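Local atomic coordinates of cell wall surface anchor family protein (PDB entry 3TW0), a protein that serves as the adhesive tip pilin of group B streptococcal pili and probably mediates host attachment through a magnesium-binding von Willebrand factor type A domain. Residues Leu200-Gln211 with Thr306-Arg314; Gly226-Phe234 with Asp330-Ala338. The protein carries 2 engineered substitutions. All blocks are in the same frame, centred on the assembly; numbering follows the deposited sequence.

How the interactions relate
Both contacts involve the long excursion between strands 165-172 and 319-324 of the von Willebrand factor type A parallel sheet. Interaction 1 closes within it, bringing the loop after helix 192-201 against helix 302-312, which precedes strand 319-324; interaction 2 ties another part of the excursion to the loop that follows this strand and leads into helix 335-344. Their segments alternate in sequence, yet the contacts do not touch: their centres are 22 Å apart and their nearest atoms about 8 Å. Interaction 2 borders the metal site, with the Pro331 side chain about 5 Å from the bound magnesium ion, whereas interaction 1 lies away from it.

Interaction 1 (Leu200-Gln211 with Thr306-Arg314); sequences LNKIPDRSGILQ and TLYFNGNIR
Ile209 N donates to Leu307 O at 3.1 Å, approaching from above the plane of a carbonyl that takes its helical bond from Gly311 N on the opposite face. Gly208 CA packs 3.2 Å from Leu307 O, so close to the helix backbone that a side chain would have no room. The Asn312 amide, with CG anti to the carbonyl carbon (chi1 -55°), is brought to the backbone of Ile209 and Gln211. Its OD1 accepts from Gln211 N at 2.8 Å, while ND2 makes a nearly straight bond (166°) to a lone pair of Tyr308 O, fixing the amide's rotation, and a weak one to Ile209 O. Asn310 ND2 reaches Ser207 O at 3.3 Å. The contact thus ties the loop after helix 192-201 to the last turns of helix 302-312, which leads into strand 319-324 of the vWFA parallel sheet. Leu307 packs with both branches: CD2 meets Leu200 CD2 at 3.7 Å, and CD1 meets Ile209 CD1 at 3.9 Å. Phe196 packs on both Ile209 and Leu307. Waters bridge Asp205 OD2 to Asn310 O, Ser207 O to Asn310 ND2, and Gln211 OE1 to Tyr308 OH; the last water sits at the Tyr308 ring edge, in its plane.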
loop_
_atom_site.group_PDB
_atom_site.type_symbol
_atom_site.label_atom_id
_atom_site.label_comp_id
_atom_site.label_asym_id
_atom_site.label_seq_id
_atom_site.Cartn_x
_atom_site.Cartn_y
_atom_site.Cartn_z
ATOM N N LEU A 200 -14.435 2.310 -16.075
ATOM C CA LEU A 200 -13.744 1.339 -16.914
ATOM C C LEU A 200 -13.814 1.729 -18.395
ATOM O O LEU A 200 -12.869 1.473 -19.136
ATOM C CB LEU A 200 -14.362 -0.049 -16.750
ATOM C CG LEU A 200 -14.415 -0.793 -15.392
ATOM C CD1 LEU A 200 -15.184 -2.094 -15.547
ATOM C CD2 LEU A 200 -13.002 -1.090 -14.803
ATOM N N ASN A 201 -14.937 2.345 -18.809
ATOM C CA ASN A 201 -15.186 2.655 -20.211
ATOM C C ASN A 201 -14.131 3.596 -20.741
ATOM O O ASN A 201 -13.872 3.628 -21.944
ATOM C CB ASN A 201 -16.622 3.219 -20.439
ATOM C CG ASN A 201 -17.692 2.124 -20.413
ATOM O OD1 ASN A 201 -17.397 0.970 -20.685
ATOM N ND2 ASN A 201 -18.937 2.484 -20.092
ATOM N N LYS A 202 -13.458 4.302 -19.820
ATOM C CA LYS A 202 -12.466 5.306 -20.185
ATOM C C LYS A 202 -11.101 4.728 -20.615
ATOM O O LYS A 202 -10.327 5.428 -21.255
ATOM C CB LYS A 202 -12.296 6.344 -19.053
ATOM C CG LYS A 202 -13.549 7.215 -18.776
ATOM C CD LYS A 202 -13.244 8.134 -17.580
ATOM C CE LYS A 202 -14.457 8.837 -17.030
ATOM N NZ LYS A 202 -13.974 9.946 -16.148
ATOM N N ILE A 203 -10.822 3.469 -20.269
ATOM C CA ILE A 203 -9.584 2.780 -20.681
ATOM C C ILE A 203 -9.917 1.891 -21.898
ATOM O O ILE A 203 -10.937 1.194 -21.865
ATOM C CB ILE A 203 -9.034 1.833 -19.547
ATOM C CG1 ILE A 203 -8.994 2.517 -18.178
ATOM C CG2 ILE A 203 -7.675 1.173 -19.907
ATOM C CD1 ILE A 203 -8.654 3.985 -18.161
ATOM N N PRO A 204 -9.076 1.936 -22.957
ATOM C CA PRO A 204 -9.317 1.140 -24.188
ATOM C C PRO A 204 -9.765 -0.296 -23.883
ATOM O O PRO A 204 -10.841 -0.692 -24.356
ATOM C CB PRO A 204 -7.973 1.202 -24.937
ATOM C CG PRO A 204 -7.400 2.568 -24.522
ATOM C CD PRO A 204 -7.931 2.867 -23.119
ATOM N N ASP A 205 -9.018 -1.044 -23.069
ATOM C CA ASP A 205 -9.385 -2.446 -22.789
ATOM C C ASP A 205 -10.295 -2.660 -21.568
ATOM O O ASP A 205 -10.517 -3.812 -21.168
ATOM C CB ASP A 205 -8.131 -3.336 -22.654
ATOM C CG ASP A 205 -7.388 -3.115 -21.311
ATOM O OD1 ASP A 205 -7.861 -2.327 -20.463
ATOM O OD2 ASP A 205 -6.317 -3.700 -21.103
ATOM N N ARG A 206 -10.801 -1.579 -20.979
ATOM C CA ARG A 206 -11.758 -1.636 -19.819
ATOM C C ARG A 206 -11.243 -2.367 -18.562
ATOM O O ARG A 206 -12.047 -2.834 -17.754
ATOM C CB ARG A 206 -13.141 -2.212 -20.209
ATOM C CG ARG A 206 -13.902 -1.438 -21.316
ATOM C CD ARG A 206 -15.395 -1.768 -21.187
ATOM N NE ARG A 206 -16.280 -1.135 -22.148
ATOM C CZ ARG A 206 -16.592 -1.641 -23.351
ATOM N NH1 ARG A 206 -16.024 -2.761 -23.767
ATOM N NH2 ARG A 206 -17.467 -1.011 -24.149
ATOM N N SER A 207 -9.918 -2.470 -18.405
ATOM C CA SER A 207 -9.325 -3.255 -17.299
ATOM C C SER A 207 -8.888 -2.381 -16.127
ATOM O O SER A 207 -8.324 -2.898 -15.172
ATOM C CB SER A 207 -8.062 -3.995 -17.750
ATOM O OG SER A 207 -7.117 -3.081 -18.260
ATOM N N GLY A 208 -9.086 -1.077 -16.233
ATOM C CA GLY A 208 -8.594 -0.128 -15.198
ATOM C C GLY A 208 -9.449 1.106 -15.066
ATOM O O GLY A 208 -10.484 1.244 -15.739
ATOM N N ILE A 209 -8.988 2.032 -14.220
ATOM C CA ILE A 209 -9.662 3.276 -13.945
ATOM C C ILE A 209 -8.594 4.367 -13.951
ATOM O O ILE A 209 -7.465 4.161 -13.429
ATOM C CB ILE A 209 -10.349 3.253 -12.558
ATOM C CG1 ILE A 209 -11.478 2.211 -12.524
ATOM C CG2 ILE A 209 -10.869 4.645 -12.172
ATOM C CD1 ILE A 209 -12.262 2.127 -11.172
ATOM N N LEU A 210 -8.936 5.507 -14.540
ATOM C CA LEU A 210 -7.984 6.603 -14.657
ATOM C C LEU A 210 -7.762 7.255 -13.295
ATOM O O LEU A 210 -8.647 7.229 -12.445
ATOM C CB LEU A 210 -8.449 7.655 -15.680
ATOM C CG LEU A 210 -8.353 7.321 -17.181
ATOM C CD1 LEU A 210 -9.141 8.351 -18.016
ATOM C CD2 LEU A 210 -6.897 7.170 -17.718
ATOM N N GLN A 211 -6.585 7.845 -13.111
ATOM C CA GLN A 211 -6.294 8.611 -11.895
ATOM C C GLN A 211 -7.400 9.605 -11.513
ATOM O O GLN A 211 -7.760 9.732 -10.324
ATOM C CB GLN A 211 -4.948 9.346 -12.003
ATOM C CG GLN A 211 -4.532 10.016 -10.685
ATOM C CD GLN A 211 -3.076 10.413 -10.643
ATOM O OE1 GLN A 211 -2.178 9.590 -10.826
ATOM N NE2 GLN A 211 -2.831 11.682 -10.367
ATOM N N THR A 306 -4.850 -2.738 -8.731
ATOM C CA THR A 306 -4.790 -3.354 -10.084
ATOM C C THR A 306 -5.473 -2.459 -11.123
ATOM O O THR A 306 -4.928 -2.219 -12.210
ATOM C CB THR A 306 -5.434 -4.781 -10.085
ATOM O OG1 THR A 306 -4.776 -5.599 -9.117
ATOM C CG2 THR A 306 -5.318 -5.462 -11.467
ATOM N N LEU A 307 -6.636 -1.932 -10.756
ATOM C CA LEU A 307 -7.364 -1.031 -11.619
ATOM C C LEU A 307 -6.545 0.226 -11.877
ATOM O O LEU A 307 -6.449 0.705 -13.014
ATOM C CB LEU A 307 -8.737 -0.714 -11.035
ATOM C CG LEU A 307 -9.806 -1.813 -11.027
ATOM C CD1 LEU A 307 -10.946 -1.407 -10.101
ATOM C CD2 LEU A 307 -10.338 -2.147 -12.458
ATOM N N TYR A 308 -5.904 0.756 -10.837
ATOM C CA TYR A 308 -5.065 1.910 -11.059
ATOM C C TYR A 308 -3.888 1.542 -11.962
ATOM O O TYR A 308 -3.542 2.297 -12.880
ATOM C CB TYR A 308 -4.524 2.509 -9.746
ATOM C CG TYR A 308 -3.348 3.368 -10.063
ATOM C CD1 TYR A 308 -3.514 4.683 -10.463
ATOM C CD2 TYR A 308 -2.073 2.821 -10.081
ATOM C CE1 TYR A 308 -2.423 5.464 -10.829
ATOM C CE2 TYR A 308 -0.975 3.580 -10.446
ATOM C CZ TYR A 308 -1.156 4.896 -10.810
ATOM O OH TYR A 308 -0.035 5.617 -11.161
ATOM N N PHE A 309 -3.277 0.389 -11.705
ATOM C CA PHE A 309 -2.146 -0.083 -12.504
ATOM C C PHE A 309 -2.561 -0.178 -13.975
ATOM O O PHE A 309 -1.909 0.385 -14.860
ATOM C CB PHE A 309 -1.660 -1.441 -11.994
ATOM C CG PHE A 309 -0.476 -1.999 -12.753
ATOM C CD1 PHE A 309 0.839 -1.679 -12.375
ATOM C CD2 PHE A 309 -0.674 -2.855 -13.851
ATOM C CE1 PHE A 309 1.943 -2.190 -13.101
ATOM C CE2 PHE A 309 0.407 -3.358 -14.568
ATOM C CZ PHE A 309 1.713 -3.048 -14.187
ATOM N N ASN A 310 -3.670 -0.879 -14.213
ATOM C CA ASN A 310 -4.134 -1.135 -15.570
ATOM C C ASN A 310 -4.626 0.117 -16.287
ATOM O O ASN A 310 -4.596 0.189 -17.501
ATOM C CB ASN A 310 -5.220 -2.220 -15.578
ATOM C CG ASN A 310 -4.661 -3.618 -15.319
ATOM O OD1 ASN A 310 -3.470 -3.857 -15.501
ATOM N ND2 ASN A 310 -5.525 -4.550 -14.892
ATOM N N GLY A 311 -5.078 1.105 -15.537
ATOM C CA GLY A 311 -5.567 2.342 -16.119
ATOM C C GLY A 311 -4.479 3.342 -16.466
ATOM O O GLY A 311 -4.629 4.123 -17.413
ATOM N N ASN A 312 -3.387 3.342 -15.705
ATOM C CA ASN A 312 -2.445 4.473 -15.715
ATOM C C ASN A 312 -0.975 4.072 -15.917
ATOM O O ASN A 312 -0.145 4.919 -16.285
ATOM C CB ASN A 312 -2.592 5.304 -14.409
ATOM C CG ASN A 312 -4.021 5.775 -14.155
ATOM O OD1 ASN A 312 -4.390 6.864 -14.575
ATOM N ND2 ASN A 312 -4.834 4.961 -13.459
ATOM N N ILE A 313 -0.649 2.800 -15.662
ATOM C CA ILE A 313 0.712 2.310 -15.815
ATOM C C ILE A 313 0.887 1.437 -17.046
ATOM O O ILE A 313 1.719 1.737 -17.869
ATOM C CB ILE A 313 1.212 1.479 -14.605
ATOM C CG1 ILE A 313 0.939 2.188 -13.270
ATOM C CG2 ILE A 313 2.692 1.090 -14.777
ATOM C CD1 ILE A 313 1.693 3.473 -13.039
ATOM N N ARG A 314 0.132 0.343 -17.119
ATOM C CA ARG A 314 0.244 -0.652 -18.204
ATOM C C ARG A 314 0.175 -0.018 -19.600
ATOM O O ARG A 314 0.976 -0.369 -20.460
ATOM C CB ARG A 314 -0.839 -1.718 -18.061
ATOM C CG ARG A 314 -0.699 -2.890 -19.020
ATOM C CD ARG A 314 -1.827 -3.904 -18.827
ATOM N NE ARG A 314 -1.189 -5.188 -18.591
ATOM C CZ ARG A 314 -1.142 -5.822 -17.423
ATOM N NH1 ARG A 314 -1.766 -5.348 -16.363
ATOM N NH2 ARG A 314 -0.494 -6.968 -17.336
HETATM O O HOH W 1 -4.454 -1.539 -19.978
HETATM O O HOH W 2 -8.577 -5.244 -13.883
HETATM O O HOH W 3 -0.774 7.924 -12.217
#

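Interaction 2 (Gly226-Phe234 with Asp330-Ala338); sequences GDGESFKLF and DPGATPLEA
Pro331 O accepts the backbone N-H of Phe231 at 2.9 Å in a nearly straight bond (163°), the one hydrogen bond between 226-234 and 330-338. The contact sits beside the metal ion-dependent adhesion site of the vWFA fold, where Ser20, Ser22 and Thr143 bind magnesium, and Pro331 follows a cis peptide bond in the loop next to that site. Its ring lies against the opposing backbone, with CG 3.4 Å from Glu229 O. Phe231 supplies the main apolar surface. CG stands anti to the backbone N (chi1 177°), which places the ring against Ala333, whose CB sits over one face, 4.0 Å from the ring centroid, in a CH-pi contact; Val175 and Thr300 also pack on Phe231. A local turn and a helix cap shape the two partners. Ser230 OG accepts from Lys232 N at 2.9 Å, forming an ST turn, and the same hydroxyl approaches Gly332 CA. Across from it, Thr334 and Glu337 form a capping box at the start of helix 335-344: Glu337 N donates to Thr334 OG1, and Thr334 N to Glu337 OE1, each at 3.1 Å. Glu337 is thereby held close to the Phe231 ring, which OE1 approaches obliquely at CE2. Lys232 bends at chi3 and chi4, bringing its CE rather than its NZ nearest to Gly332 O, at 3.3 Å.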
loop_
_atom_site.group_PDB
_atom_site.type_symbol
_atom_site.label_atom_id
_atom_site.label_comp_id
_atom_site.label_asym_id
_atom_site.label_seq_id
_atom_site.Cartn_x
_atom_site.Cartn_y
_atom_site.Cartn_z
ATOM N N GLY A 226 -7.930 1.865 4.140
ATOM C CA GLY A 226 -7.009 0.967 4.843
ATOM C C GLY A 226 -6.005 1.705 5.714
ATOM O O GLY A 226 -5.773 2.897 5.534
ATOM N N ASP A 227 -5.457 0.981 6.686
ATOM C CA ASP A 227 -4.424 1.480 7.593
ATOM C C ASP A 227 -3.319 0.451 7.836
ATOM O O ASP A 227 -2.622 0.539 8.846
ATOM C CB ASP A 227 -5.042 1.890 8.946
ATOM C CG ASP A 227 -5.731 0.723 9.674
ATOM O OD1 ASP A 227 -5.734 -0.422 9.181
ATOM O OD2 ASP A 227 -6.281 0.971 10.762
ATOM N N GLY A 228 -3.155 -0.516 6.928
ATOM C CA GLY A 228 -2.249 -1.640 7.166
ATOM C C GLY A 228 -2.808 -2.856 7.922
ATOM O O GLY A 228 -2.120 -3.832 8.117
ATOM N N GLU A 229 -4.060 -2.802 8.340
ATOM C CA GLU A 229 -4.657 -3.855 9.154
ATOM C C GLU A 229 -4.833 -5.129 8.294
ATOM O O GLU A 229 -4.559 -6.238 8.749
ATOM C CB GLU A 229 -6.001 -3.309 9.695
ATOM C CG GLU A 229 -6.899 -4.257 10.507
ATOM C CD GLU A 229 -6.461 -4.410 11.959
ATOM O OE1 GLU A 229 -6.357 -3.368 12.664
ATOM O OE2 GLU A 229 -6.224 -5.565 12.390
ATOM N N SER A 230 -5.220 -4.957 7.021
ATOM C CA SER A 230 -5.625 -6.102 6.198
ATOM C C SER A 230 -5.661 -5.827 4.685
ATOM O O SER A 230 -5.898 -4.726 4.244
ATOM C CB SER A 230 -6.996 -6.655 6.673
ATOM O OG SER A 230 -7.406 -7.777 5.889
ATOM N N PHE A 231 -5.392 -6.871 3.912
ATOM C CA PHE A 231 -5.656 -6.883 2.491
ATOM C C PHE A 231 -7.152 -6.622 2.238
ATOM O O PHE A 231 -7.517 -6.010 1.238
ATOM C CB PHE A 231 -5.257 -8.260 1.961
ATOM C CG PHE A 231 -5.529 -8.458 0.505
ATOM C CD1 PHE A 231 -4.701 -7.881 -0.454
ATOM C CD2 PHE A 231 -6.584 -9.273 0.088
ATOM C CE1 PHE A 231 -4.941 -8.104 -1.822
ATOM C CE2 PHE A 231 -6.823 -9.497 -1.267
ATOM C CZ PHE A 231 -6.008 -8.897 -2.221
ATOM N N LYS A 232 -8.008 -7.074 3.154
ATOM C CA LYS A 232 -9.454 -6.953 2.978
ATOM C C LYS A 232 -10.020 -5.665 3.546
ATOM O O LYS A 232 -9.493 -5.134 4.506
ATOM C CB LYS A 232 -10.183 -8.146 3.631
ATOM C CG LYS A 232 -10.050 -9.472 2.847
ATOM C CD LYS A 232 -10.896 -10.612 3.480
ATOM C CE LYS A 232 -10.128 -11.437 4.536
ATOM N NZ LYS A 232 -9.783 -10.669 5.802
ATOM N N LEU A 233 -11.090 -5.164 2.935
ATOM C CA LEU A 233 -11.932 -4.171 3.574
ATOM C C LEU A 233 -13.052 -4.939 4.254
ATOM O O LEU A 233 -13.438 -6.022 3.770
ATOM C CB LEU A 233 -12.485 -3.204 2.534
ATOM C CG LEU A 233 -11.436 -2.238 1.961
ATOM C CD1 LEU A 233 -11.850 -1.699 0.603
ATOM C CD2 LEU A 233 -11.100 -1.074 2.957
ATOM N N PHE A 234 -13.599 -4.392 5.333
ATOM C CA PHE A 234 -14.477 -5.191 6.214
ATOM C C PHE A 234 -15.947 -4.969 5.923
ATOM O O PHE A 234 -16.405 -3.837 5.844
ATOM C CB PHE A 234 -14.149 -4.944 7.707
ATOM C CG PHE A 234 -12.715 -5.235 8.057
ATOM C CD1 PHE A 234 -12.199 -6.517 7.920
ATOM C CD2 PHE A 234 -11.865 -4.228 8.486
ATOM C CE1 PHE A 234 -10.846 -6.793 8.238
ATOM C CE2 PHE A 234 -10.517 -4.490 8.817
ATOM C CZ PHE A 234 -10.017 -5.765 8.688
ATOM N N ASP A 330 0.157 -12.475 4.343
ATOM C CA ASP A 330 0.065 -11.681 5.583
ATOM C C ASP A 330 0.019 -10.160 5.296
ATOM O O ASP A 330 0.871 -9.656 4.568
ATOM C CB ASP A 330 1.219 -12.042 6.539
ATOM C CG ASP A 330 1.122 -11.357 7.933
ATOM O OD1 ASP A 330 0.010 -11.178 8.494
ATOM O OD2 ASP A 330 2.192 -11.017 8.500
ATOM N N PRO A 331 -0.996 -9.444 5.837
ATOM C CA PRO A 331 -2.214 -9.928 6.549
ATOM C C PRO A 331 -3.498 -9.999 5.684
ATOM O O PRO A 331 -3.742 -9.107 4.862
ATOM C CB PRO A 331 -2.417 -8.850 7.611
ATOM C CG PRO A 331 -2.023 -7.568 6.852
ATOM C CD PRO A 331 -0.887 -7.972 5.917
ATOM N N GLY A 332 -4.303 -11.055 5.883
ATOM C CA GLY A 332 -5.696 -11.123 5.392
ATOM C C GLY A 332 -5.914 -11.617 3.976
ATOM O O GLY A 332 -7.052 -11.697 3.507
ATOM N N ALA A 333 -4.832 -11.969 3.292
ATOM C CA ALA A 333 -4.941 -12.583 1.988
ATOM C C ALA A 333 -4.461 -14.027 2.082
ATOM O O ALA A 333 -3.798 -14.420 3.026
ATOM C CB ALA A 333 -4.141 -11.797 0.950
ATOM N N THR A 334 -4.828 -14.827 1.108
ATOM C CA THR A 334 -4.262 -16.163 1.000
ATOM C C THR A 334 -2.989 -16.059 0.162
ATOM O O THR A 334 -2.780 -15.042 -0.513
ATOM C CB THR A 334 -5.206 -17.073 0.242
ATOM O OG1 THR A 334 -5.409 -16.508 -1.050
ATOM C CG2 THR A 334 -6.547 -17.185 0.982
ATOM N N PRO A 335 -2.145 -17.107 0.195
ATOM C CA PRO A 335 -0.989 -17.117 -0.684
ATOM C C PRO A 335 -1.333 -16.858 -2.142
ATOM O O PRO A 335 -0.622 -16.093 -2.775
ATOM C CB PRO A 335 -0.421 -18.532 -0.504
ATOM C CG PRO A 335 -0.685 -18.795 0.946
ATOM C CD PRO A 335 -2.088 -18.218 1.169
ATOM N N LEU A 336 -2.404 -17.482 -2.646
ATOM C CA LEU A 336 -2.830 -17.355 -4.050
ATOM C C LEU A 336 -3.276 -15.933 -4.418
ATOM O O LEU A 336 -2.899 -15.393 -5.462
ATOM C CB LEU A 336 -3.994 -18.309 -4.330
ATOM C CG LEU A 336 -4.207 -18.706 -5.792
ATOM C CD1 LEU A 336 -2.965 -19.369 -6.330
ATOM C CD2 LEU A 336 -5.411 -19.637 -5.902
ATOM N N GLU A 337 -4.091 -15.339 -3.560
ATOM C CA GLU A 337 -4.486 -13.945 -3.738
ATOM C C GLU A 337 -3.281 -13.034 -3.920
ATOM O O GLU A 337 -3.282 -12.195 -4.809
ATOM C CB GLU A 337 -5.368 -13.470 -2.574
ATOM C CG GLU A 337 -6.858 -13.736 -2.869
ATOM C CD GLU A 337 -7.748 -13.752 -1.629
ATOM O OE1 GLU A 337 -7.247 -13.627 -0.480
ATOM O OE2 GLU A 337 -8.964 -13.898 -1.829
ATOM N N ALA A 338 -2.250 -13.231 -3.098
ATOM C CA ALA A 338 -1.018 -12.439 -3.193
ATOM C C ALA A 338 -0.323 -12.637 -4.543
ATOM O O ALA A 338 0.015 -11.662 -5.180
ATOM C CB ALA A 338 -0.077 -12.763 -2.042
#